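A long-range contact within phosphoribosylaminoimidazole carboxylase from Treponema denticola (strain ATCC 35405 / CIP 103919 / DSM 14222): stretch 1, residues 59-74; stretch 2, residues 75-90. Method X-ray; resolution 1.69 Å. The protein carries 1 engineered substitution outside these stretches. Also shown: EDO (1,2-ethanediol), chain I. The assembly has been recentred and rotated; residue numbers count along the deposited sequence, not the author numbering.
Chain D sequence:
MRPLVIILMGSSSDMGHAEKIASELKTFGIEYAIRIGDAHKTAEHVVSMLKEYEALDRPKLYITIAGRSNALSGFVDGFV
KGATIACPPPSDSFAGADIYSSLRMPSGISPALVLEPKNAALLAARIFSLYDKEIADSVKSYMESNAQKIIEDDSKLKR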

# COMPACT_ATOMS: atom_id res chain seq x y z
N PRO D 59 -21.84 -27.93 -21.73
CA PRO D 59 -21.58 -26.94 -20.69
C PRO D 59 -20.13 -26.58 -20.66
O PRO D 59 -19.31 -27.49 -20.62
CB PRO D 59 -21.97 -27.66 -19.40
CG PRO D 59 -22.62 -28.92 -19.80
CD PRO D 59 -22.25 -29.24 -21.18
N LYS D 60 -19.80 -25.29 -20.70
CA LYS D 60 -18.40 -24.91 -20.70
C LYS D 60 -18.11 -23.76 -19.79
O LYS D 60 -18.97 -22.92 -19.52
CB LYS D 60 -17.94 -24.60 -22.11
CG LYS D 60 -18.61 -23.50 -22.82
CD LYS D 60 -18.43 -23.76 -24.35
CE LYS D 60 -19.60 -23.32 -25.13
NZ LYS D 60 -20.80 -24.05 -24.79
N LEU D 61 -16.87 -23.74 -19.33
CA LEU D 61 -16.31 -22.62 -18.60
C LEU D 61 -14.99 -22.24 -19.25
O LEU D 61 -14.32 -23.09 -19.81
CB LEU D 61 -16.09 -22.96 -17.13
CG LEU D 61 -17.35 -23.15 -16.30
CD1 LEU D 61 -16.95 -23.66 -14.94
CD2 LEU D 61 -18.16 -21.87 -16.17
N TYR D 62 -14.64 -20.96 -19.16
CA TYR D 62 -13.32 -20.49 -19.56
C TYR D 62 -12.58 -20.06 -18.32
O TYR D 62 -13.15 -19.33 -17.51
CB TYR D 62 -13.45 -19.34 -20.56
CG TYR D 62 -14.18 -19.72 -21.82
CD1 TYR D 62 -15.56 -19.76 -21.86
CD2 TYR D 62 -13.49 -20.02 -22.99
CE1 TYR D 62 -16.23 -20.12 -23.02
CE2 TYR D 62 -14.14 -20.36 -24.14
CZ TYR D 62 -15.52 -20.40 -24.16
OH TYR D 62 -16.21 -20.76 -25.30
N ILE D 63 -11.34 -20.50 -18.18
CA ILE D 63 -10.46 -20.01 -17.11
C ILE D 63 -9.36 -19.23 -17.81
O ILE D 63 -8.61 -19.79 -18.62
CB ILE D 63 -9.89 -21.14 -16.25
CG1 ILE D 63 -11.01 -21.91 -15.56
CG2 ILE D 63 -8.92 -20.58 -15.21
CD1 ILE D 63 -10.50 -23.14 -14.75
N THR D 64 -9.26 -17.94 -17.50
CA THR D 64 -8.38 -17.03 -18.21
C THR D 64 -7.21 -16.59 -17.36
O THR D 64 -7.36 -16.17 -16.22
CB THR D 64 -9.17 -15.82 -18.71
OG1 THR D 64 -9.94 -15.31 -17.60
CG2 THR D 64 -10.07 -16.25 -19.87
N ILE D 65 -6.03 -16.76 -17.93
CA ILE D 65 -4.75 -16.53 -17.24
C ILE D 65 -3.92 -15.47 -17.93
O ILE D 65 -3.47 -15.68 -19.03
CB ILE D 65 -3.91 -17.80 -17.23
CG1 ILE D 65 -4.68 -18.94 -16.54
CG2 ILE D 65 -2.60 -17.60 -16.49
CD1 ILE D 65 -4.05 -20.31 -16.86
N ALA D 66 -3.72 -14.32 -17.29
CA ALA D 66 -2.90 -13.29 -17.89
C ALA D 66 -2.17 -12.54 -16.79
O ALA D 66 -2.79 -12.13 -15.81
CB ALA D 66 -3.71 -12.34 -18.71
N GLY D 67 -0.87 -12.35 -16.99
CA GLY D 67 -0.08 -11.61 -16.03
C GLY D 67 -0.10 -10.12 -16.29
O GLY D 67 -0.74 -9.63 -17.23
N ARG D 68 0.64 -9.39 -15.45
CA ARG D 68 0.69 -7.95 -15.54
C ARG D 68 -0.71 -7.42 -15.53
O ARG D 68 -1.53 -7.93 -14.77
CB ARG D 68 1.50 -7.54 -16.76
CG ARG D 68 2.90 -8.07 -16.62
CD ARG D 68 3.82 -7.53 -17.69
NE ARG D 68 5.19 -7.85 -17.33
CZ ARG D 68 6.27 -7.38 -17.95
NH1 ARG D 68 6.13 -6.56 -18.98
NH2 ARG D 68 7.47 -7.74 -17.53
N SER D 69 -1.00 -6.39 -16.31
CA SER D 69 -2.36 -5.89 -16.37
C SER D 69 -3.23 -6.87 -17.16
O SER D 69 -3.05 -7.06 -18.37
CB SER D 69 -2.38 -4.51 -17.01
OG SER D 69 -3.70 -4.01 -17.09
N ASN D 70 -4.16 -7.50 -16.46
CA ASN D 70 -4.99 -8.52 -17.06
C ASN D 70 -6.15 -7.95 -17.85
O ASN D 70 -7.17 -7.55 -17.26
CB ASN D 70 -5.51 -9.44 -15.97
CG ASN D 70 -6.48 -10.50 -16.50
OD1 ASN D 70 -6.66 -10.68 -17.71
ND2 ASN D 70 -7.09 -11.22 -15.58
N ALA D 71 -5.99 -7.89 -19.16
CA ALA D 71 -7.08 -7.50 -20.06
C ALA D 71 -7.77 -8.73 -20.65
O ALA D 71 -8.88 -8.62 -21.15
CB ALA D 71 -6.55 -6.64 -21.18
N LEU D 72 -7.14 -9.89 -20.58
CA LEU D 72 -7.72 -11.10 -21.20
C LEU D 72 -9.02 -11.54 -20.56
O LEU D 72 -9.97 -11.90 -21.25
CB LEU D 72 -6.72 -12.25 -21.14
CG LEU D 72 -7.13 -13.54 -21.83
CD1 LEU D 72 -7.28 -13.38 -23.32
CD2 LEU D 72 -6.08 -14.60 -21.54
N SER D 73 -9.08 -11.52 -19.23
CA SER D 73 -10.24 -12.08 -18.57
C SER D 73 -11.51 -11.28 -18.95
O SER D 73 -12.53 -11.87 -19.28
CB SER D 73 -10.05 -12.14 -17.05
OG SER D 73 -8.97 -13.01 -16.72
N GLY D 74 -11.45 -9.95 -18.93
CA GLY D 74 -12.59 -9.15 -19.33
C GLY D 74 -12.94 -9.30 -20.80
O GLY D 74 -14.12 -9.26 -21.15
N PHE D 75 -11.94 -9.42 -21.65
CA PHE D 75 -12.16 -9.58 -23.09
C PHE D 75 -12.94 -10.83 -23.38
O PHE D 75 -13.94 -10.81 -24.09
CB PHE D 75 -10.82 -9.61 -23.78
CG PHE D 75 -10.91 -9.71 -25.27
CD1 PHE D 75 -11.18 -8.60 -26.03
CD2 PHE D 75 -10.71 -10.92 -25.90
CE1 PHE D 75 -11.26 -8.69 -27.41
CE2 PHE D 75 -10.79 -11.02 -27.29
CZ PHE D 75 -11.06 -9.91 -28.04
N VAL D 76 -12.49 -11.92 -22.79
CA VAL D 76 -13.16 -13.20 -22.99
C VAL D 76 -14.54 -13.17 -22.34
O VAL D 76 -15.52 -13.59 -22.94
CB VAL D 76 -12.34 -14.34 -22.39
CG1 VAL D 76 -13.11 -15.67 -22.40
CG2 VAL D 76 -11.00 -14.50 -23.14
N ASP D 77 -14.62 -12.67 -21.11
CA ASP D 77 -15.91 -12.57 -20.43
C ASP D 77 -16.94 -11.73 -21.20
O ASP D 77 -18.14 -12.04 -21.21
CB ASP D 77 -15.73 -12.00 -19.04
CG ASP D 77 -16.93 -12.22 -18.20
OD1 ASP D 77 -17.03 -13.33 -17.61
OD2 ASP D 77 -17.77 -11.30 -18.16
N GLY D 78 -16.49 -10.67 -21.87
CA GLY D 78 -17.40 -9.87 -22.66
C GLY D 78 -17.88 -10.53 -23.95
O GLY D 78 -18.88 -10.12 -24.52
N PHE D 79 -17.15 -11.54 -24.39
CA PHE D 79 -17.45 -12.22 -25.65
C PHE D 79 -18.35 -13.45 -25.46
O PHE D 79 -19.32 -13.64 -26.21
CB PHE D 79 -16.15 -12.64 -26.33
CG PHE D 79 -16.38 -13.16 -27.73
CD1 PHE D 79 -16.37 -12.29 -28.80
CD2 PHE D 79 -16.66 -14.49 -27.94
CE1 PHE D 79 -16.63 -12.75 -30.08
CE2 PHE D 79 -16.92 -14.96 -29.22
CZ PHE D 79 -16.90 -14.08 -30.28
N VAL D 80 -18.03 -14.31 -24.49
CA VAL D 80 -18.71 -15.60 -24.39
C VAL D 80 -20.02 -15.47 -23.63
O VAL D 80 -20.24 -14.49 -22.90
CB VAL D 80 -17.82 -16.67 -23.71
CG1 VAL D 80 -16.50 -16.83 -24.42
CG2 VAL D 80 -17.51 -16.31 -22.25
N LYS D 81 -20.90 -16.45 -23.83
CA LYS D 81 -22.24 -16.44 -23.25
C LYS D 81 -22.21 -16.72 -21.75
O LYS D 81 -22.83 -16.00 -20.95
CB LYS D 81 -23.13 -17.47 -23.94
CG LYS D 81 -23.36 -17.21 -25.42
CD LYS D 81 -24.39 -18.18 -26.03
CE LYS D 81 -24.02 -19.65 -25.85
NZ LYS D 81 -22.70 -20.00 -26.45
N GLY D 82 -21.54 -17.81 -21.39
CA GLY D 82 -21.58 -18.34 -20.04
C GLY D 82 -20.51 -17.76 -19.14
O GLY D 82 -19.81 -16.82 -19.50
N ALA D 83 -20.40 -18.33 -17.96
CA ALA D 83 -19.48 -17.80 -16.96
C ALA D 83 -18.02 -18.04 -17.31
O ALA D 83 -17.67 -18.97 -18.07
CB ALA D 83 -19.79 -18.44 -15.62
N THR D 84 -17.17 -17.20 -16.74
CA THR D 84 -15.74 -17.37 -16.83
C THR D 84 -15.10 -17.15 -15.48
O THR D 84 -15.71 -16.59 -14.58
CB THR D 84 -15.09 -16.39 -17.84
OG1 THR D 84 -15.06 -15.06 -17.31
CG2 THR D 84 -15.86 -16.37 -19.15
N ILE D 85 -13.88 -17.63 -15.37
CA ILE D 85 -13.07 -17.56 -14.13
C ILE D 85 -11.71 -16.94 -14.48
O ILE D 85 -11.05 -17.38 -15.40
CB ILE D 85 -12.86 -18.97 -13.55
CG1 ILE D 85 -14.19 -19.61 -13.16
CG2 ILE D 85 -11.87 -18.96 -12.36
CD1 ILE D 85 -14.08 -21.09 -12.87
N ALA D 86 -11.32 -15.89 -13.75
CA ALA D 86 -9.97 -15.32 -13.86
C ALA D 86 -9.07 -15.95 -12.82
O ALA D 86 -9.40 -15.94 -11.65
CB ALA D 86 -10.00 -13.83 -13.64
N CYS D 87 -7.92 -16.45 -13.24
CA CYS D 87 -6.95 -16.99 -12.31
C CYS D 87 -5.58 -16.52 -12.77
O CYS D 87 -4.86 -17.23 -13.48
CB CYS D 87 -7.04 -18.50 -12.26
SG CYS D 87 -5.94 -19.22 -11.00
N PRO D 88 -5.21 -15.28 -12.38
CA PRO D 88 -3.96 -14.72 -12.86
C PRO D 88 -2.77 -15.42 -12.19
O PRO D 88 -2.92 -15.95 -11.09
CB PRO D 88 -4.06 -13.25 -12.46
CG PRO D 88 -4.92 -13.24 -11.25
CD PRO D 88 -5.95 -14.33 -11.53
N PRO D 89 -1.61 -15.42 -12.86
CA PRO D 89 -0.42 -15.97 -12.25
C PRO D 89 0.01 -15.08 -11.10
O PRO D 89 -0.32 -13.90 -11.08
CB PRO D 89 0.61 -15.95 -13.38
CG PRO D 89 0.18 -14.83 -14.28
CD PRO D 89 -1.33 -14.74 -14.14
N PRO D 90 0.70 -15.65 -10.12
CA PRO D 90 1.06 -14.80 -8.99
C PRO D 90 2.21 -13.87 -9.34
O PRO D 90 3.07 -14.21 -10.15
CB PRO D 90 1.45 -15.81 -7.91
CG PRO D 90 1.93 -17.00 -8.68
CD PRO D 90 1.01 -17.06 -9.88
C1 EDO I . -1.37 -10.81 -9.01
O1 EDO I . -2.08 -12.03 -9.20
C2 EDO I . -0.95 -10.80 -7.56
O2 EDO I . -0.38 -12.07 -7.21
O HOH W 1 -18.79 -20.22 -20.33
O HOH W 2 -12.53 -14.45 -18.18

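The β-α-β unit shows how a chain that folds back on itself must fill the space it encloses, and residues 59-90 of this carboxylase are a compact example. Strand 60-65 runs out, a helix spanning the junction of the two stretches carries the chain back, and strand 84-86 returns parallel to the first, the axes 4.7 Å apart at their closest and 20° from alignment. Parallel strands bond in a zigzag: Ile-85 N donates to Tyr-62 O (2.8 Å), Thr-64 N to Ile-85 O (2.8 Å), and Cys-87 N to Thr-64 O (3.0 Å). The helix runs unbroken through the junction, Val-76 N bonding to Leu-72 O at 3.0 Å and Asp-77 N to Ser-73 O at 2.9 Å.

Tyr-62, Thr-64, Thr-84 and Ala-86 share the face of the sheet on which the helix lies, and here relief matters most. Val-80 sets a methyl over the Tyr-62 ring, CG1 lying 3.9 Å from the centroid in a CH-pi contact. Val-76 fits between strand side chains, its CG1 4.1 Å from Tyr-62 CB and its CG2 3.8 Å from Thr-64 CG2. Against the short side chain of Ala-86 lies a polar neighbour: Ser-73 OG approaches its CB to 3.3 Å while hydrogen-bonding Thr-64 OG1 at 2.6 Å. Asn-70 precedes the turn into the helix and makes a capping bond, OD1 accepting from Ser-73 N at 3.0 Å. Water 2 links strands and helix, its O 2.8 Å from Thr-64 OG1, 2.8 Å from Ser-73 O and 2.7 Å from Thr-84 OG1, donating to the last two.

On the opposite face, Ile-63 and Ile-85 pack side by side, CG1 of the former 4.0 Å from CB of the latter. Beyond the strands, Pro-89 lays its ring against the first stretch, CD 3.9 Å from Ile-65 CG2 and CG 3.7 Å from Gly-67 CA, where the bare glycine permits close approach.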